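Local coordinates for single-stranded-DNA-specific exonuclease RecJ (Thermus thermophilus, PDB 2ZXR), which degrades single-stranded DNA exonucleolytically in the 5' to 3' direction, requiring divalent metal ions, and has no detectable activity on single-stranded RNA, at residues Arg94-Ala97 and Asp102-Pro105; Leu288-Asp291 and Glu295-Ala298. All coordinates share one frame; numbering follows the deposited sequence.

Contact 1 (Arg94-Ala97 and Asp102-Pro105); sequences RGLA and DVHP
Val-103 on strand 102-105 packs against Leu-96 and Ala-97 near the end of helix 83-98. The contact closes the second half of a beta-alpha-beta crossover, strand 74-78, helix 83-98, strand 102-105, in the DHH domain. The meeting is apolar and runs mainly through one methyl group. Val-103 CG1 sits at the helix surface where two successive residues join, 3.8 Å from Ala-97 CB and 3.9 Å from Leu-96 CB, so that both beta carbons bear on the same methyl. The torsion about CA-CB (chi1 54°) sets CG1 between Val-103's own backbone N and carbonyl carbon, and in this setting the methyl faces the helix. CG2, anti to the backbone N, lies on the Leu-96 flank, 4.3 Å from Leu-96 CD1. Leu-96 is buried and Ala-97 exposed, so the valine methyl lies where the covered part of the interface gives way to the solvent-accessible one. Strand 102-105 is an outermost strand of the parallel sheet; His-104 pairs through its backbone with Ile-75 and Val-77 of strand 74-78, and the Val-103 side chain also touches Val-77. Between the two segments the closest approach is to the main chain, Val-103 CG1 to Ala-97 N at 3.6 Å.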
loop_
_atom_site.group_PDB
_atom_site.type_symbol
_atom_site.label_atom_id
_atom_site.label_comp_id
_atom_site.label_asym_id
_atom_site.label_seq_id
_atom_site.Cartn_x
_atom_site.Cartn_y
_atom_site.Cartn_z
ATOM N N ARG A 94 28.287 10.136 11.290
ATOM C CA ARG A 94 28.034 11.144 12.325
ATOM C C ARG A 94 28.068 10.479 13.710
ATOM O O ARG A 94 28.731 10.959 14.614
ATOM C CB ARG A 94 26.662 11.819 12.145
ATOM C CG ARG A 94 26.545 12.896 11.044
ATOM C CD ARG A 94 25.146 13.509 11.170
ATOM N NE ARG A 94 24.787 14.591 10.267
ATOM C CZ ARG A 94 25.126 15.864 10.419
ATOM N NH1 ARG A 94 25.881 16.226 11.458
ATOM N NH2 ARG A 94 24.632 16.791 9.584
ATOM N N GLY A 95 27.339 9.383 13.875
ATOM C CA GLY A 95 27.286 8.717 15.165
ATOM C C GLY A 95 28.623 8.288 15.758
ATOM O O GLY A 95 28.895 8.523 16.942
ATOM N N LEU A 96 29.453 7.632 14.953
ATOM C CA LEU A 96 30.746 7.180 15.431
ATOM C C LEU A 96 31.677 8.386 15.640
ATOM O O LEU A 96 32.434 8.422 16.607
ATOM C CB LEU A 96 31.352 6.182 14.440
ATOM C CG LEU A 96 30.629 4.829 14.300
ATOM C CD1 LEU A 96 31.235 4.016 13.194
ATOM C CD2 LEU A 96 30.749 4.055 15.604
ATOM N N ALA A 97 31.615 9.375 14.753
ATOM C CA ALA A 97 32.454 10.547 14.901
ATOM C C ALA A 97 32.051 11.336 16.160
ATOM O O ALA A 97 32.893 12.003 16.788
ATOM C CB ALA A 97 32.356 11.435 13.664
ATOM N N ASP A 102 37.694 7.627 14.609
ATOM C CA ASP A 102 38.409 8.127 13.440
ATOM C C ASP A 102 37.700 7.381 12.301
ATOM O O ASP A 102 38.124 6.321 11.843
ATOM C CB ASP A 102 39.897 7.765 13.503
ATOM C CG ASP A 102 40.639 8.112 12.219
ATOM O OD1 ASP A 102 40.099 8.879 11.386
ATOM O OD2 ASP A 102 41.778 7.621 12.043
ATOM N N VAL A 103 36.587 7.953 11.875
ATOM C CA VAL A 103 35.747 7.354 10.856
ATOM C C VAL A 103 35.592 8.293 9.667
ATOM O O VAL A 103 35.659 9.505 9.805
ATOM C CB VAL A 103 34.351 7.024 11.476
ATOM C CG1 VAL A 103 33.758 8.273 12.123
ATOM C CG2 VAL A 103 33.418 6.471 10.418
ATOM N N HIS A 104 35.400 7.734 8.486
ATOM C CA HIS A 104 35.232 8.571 7.307
ATOM C C HIS A 104 34.445 7.764 6.303
ATOM O O HIS A 104 34.525 6.537 6.265
ATOM C CB HIS A 104 36.595 8.940 6.737
ATOM C CG HIS A 104 37.444 7.746 6.434
ATOM N ND1 HIS A 104 37.481 7.152 5.189
ATOM C CD2 HIS A 104 38.208 6.972 7.241
ATOM C CE1 HIS A 104 38.224 6.061 5.243
ATOM N NE2 HIS A 104 38.676 5.928 6.477
ATOM N N PRO A 105 33.651 8.439 5.479
ATOM C CA PRO A 105 32.883 7.667 4.502
ATOM C C PRO A 105 33.761 7.336 3.303
ATOM O O PRO A 105 34.745 8.022 3.037
ATOM C CB PRO A 105 31.750 8.614 4.138
ATOM C CG PRO A 105 32.447 9.941 4.162
ATOM C CD PRO A 105 33.348 9.878 5.391
#

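Contact 2 (Leu288-Asp291 and Glu295-Ala298); sequences LLTD and EAQA
Thr-290 and Glu-295 meet through a side-chain hydrogen bond across the short turn joining two consecutive helices, 281-289 and 293-321. Thr-290 OG1 donates to Glu-295 OE1 over 2.6 Å, and the hydroxyl comes from above the carboxylate, 48° out of its plane. Glu-295 reaches the threonine by stretching out, with CG anti to the backbone N (chi1 173°) and the chain extended beyond it, which puts OE1 beside the hydroxyl. The other branch of the threonine makes an apolar contact: its methyl CG2 packs on Ala-296 CB at 3.8 Å. Thr-290 thus engages the second helix with both branches, its hydroxyl meeting Glu-295 and its methyl meeting Ala-296.

Several neighbours fix these groups. Thr-290 is the first residue to leave helical geometry after helix 281-289, its psi having swung to 152°, and its OG1 also accepts from Asp-292 N in an ST turn. The hydroxyl is therefore used as both donor and acceptor. Asp-292 OD1 in turn takes the backbone N of Glu-295 in the first turn of helix 293-321. The second carboxylate oxygen, Glu-295 OE2, forms a salt bridge with Arg-286 NE, tying the acid back to the preceding helix and probably favouring its charged form. Val-246 and Leu-250 border the Ala-296 methyl, while Thr-290 CG2 also approaches the helix backbone, lying 4.0 Å from Ala-296 CA.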
loop_
_atom_site.group_PDB
_atom_site.type_symbol
_atom_site.label_atom_id
_atom_site.label_comp_id
_atom_site.label_asym_id
_atom_site.label_seq_id
_atom_site.Cartn_x
_atom_site.Cartn_y
_atom_site.Cartn_z
ATOM N N LEU A 288 23.840 15.445 3.988
ATOM C CA LEU A 288 23.442 14.781 5.235
ATOM C C LEU A 288 24.473 14.881 6.370
ATOM O O LEU A 288 24.131 14.670 7.550
ATOM C CB LEU A 288 23.139 13.288 4.962
ATOM C CG LEU A 288 22.058 13.031 3.902
ATOM C CD1 LEU A 288 21.825 11.553 3.724
ATOM C CD2 LEU A 288 20.781 13.716 4.320
ATOM N N LEU A 289 25.717 15.195 6.010
ATOM C CA LEU A 289 26.808 15.300 6.981
ATOM C C LEU A 289 27.166 16.719 7.451
ATOM O O LEU A 289 27.731 16.885 8.542
ATOM C CB LEU A 289 28.072 14.661 6.405
ATOM C CG LEU A 289 28.051 13.161 6.109
ATOM C CD1 LEU A 289 29.392 12.716 5.448
ATOM C CD2 LEU A 289 27.807 12.412 7.412
ATOM N N THR A 290 26.830 17.742 6.656
ATOM C CA THR A 290 27.209 19.088 7.038
ATOM C C THR A 290 26.337 19.741 8.113
ATOM O O THR A 290 25.168 19.436 8.245
ATOM C CB THR A 290 27.291 20.027 5.794
ATOM O OG1 THR A 290 27.839 21.295 6.193
ATOM C CG2 THR A 290 25.887 20.264 5.181
ATOM N N ASP A 291 26.934 20.648 8.883
ATOM C CA ASP A 291 26.227 21.375 9.939
ATOM C C ASP A 291 26.218 22.849 9.532
ATOM O O ASP A 291 25.726 23.709 10.260
ATOM C CB ASP A 291 26.960 21.222 11.278
ATOM C CG ASP A 291 26.893 19.800 11.835
ATOM O OD1 ASP A 291 27.836 19.420 12.549
ATOM O OD2 ASP A 291 25.904 19.064 11.590
ATOM N N GLU A 295 26.078 25.911 3.314
ATOM C CA GLU A 295 26.563 24.867 2.438
ATOM C C GLU A 295 25.398 23.900 2.162
ATOM O O GLU A 295 25.182 23.467 1.035
ATOM C CB GLU A 295 27.732 24.132 3.093
ATOM C CG GLU A 295 28.190 22.904 2.313
ATOM C CD GLU A 295 29.240 22.065 3.044
ATOM O OE1 GLU A 295 29.360 22.174 4.288
ATOM O OE2 GLU A 295 29.940 21.275 2.375
ATOM N N ALA A 296 24.641 23.568 3.200
ATOM C CA ALA A 296 23.510 22.665 3.023
ATOM C C ALA A 296 22.520 23.308 2.027
ATOM O O ALA A 296 22.071 22.649 1.078
ATOM C CB ALA A 296 22.833 22.405 4.365
ATOM N N GLN A 297 22.197 24.590 2.232
ATOM C CA GLN A 297 21.268 25.299 1.338
ATOM C C GLN A 297 21.712 25.146 -0.121
ATOM O O GLN A 297 20.921 24.780 -0.995
ATOM C CB GLN A 297 21.189 26.779 1.724
ATOM C CG GLN A 297 20.237 27.665 0.865
ATOM C CD GLN A 297 20.283 29.151 1.304
ATOM O OE1 GLN A 297 21.330 29.811 1.220
ATOM N NE2 GLN A 297 19.163 29.664 1.788
ATOM N N ALA A 298 22.989 25.407 -0.378
ATOM C CA ALA A 298 23.528 25.267 -1.724
ATOM C C ALA A 298 23.352 23.826 -2.242
ATOM O O ALA A 298 22.977 23.627 -3.402
ATOM C CB ALA A 298 25.019 25.643 -1.737
#

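From the N terminus, contact 1 comes first and closes the short connection 99-101 between helix 83-98 and its following strand. Contact 2 comes nearly two hundred residues later and closes the turn 290-292 between helices 281-289 and 293-321. The two are in series, neither nested nor crossing, and their centres lie about 16 Å apart. Arg-94, on helix 83-98, joins them: its NE hydrogen-bonds to Leu-288 O, and its NH1 forms a salt bridge with Asp-291 OD2 at 2.8 Å. Leu-289 also packs on Val-93, and Leu-285 touches Pro-105. Helix 281-289 and the turn after it thus lie against the crossover helix and, through Leu-285, against the edge strand of the parallel sheet.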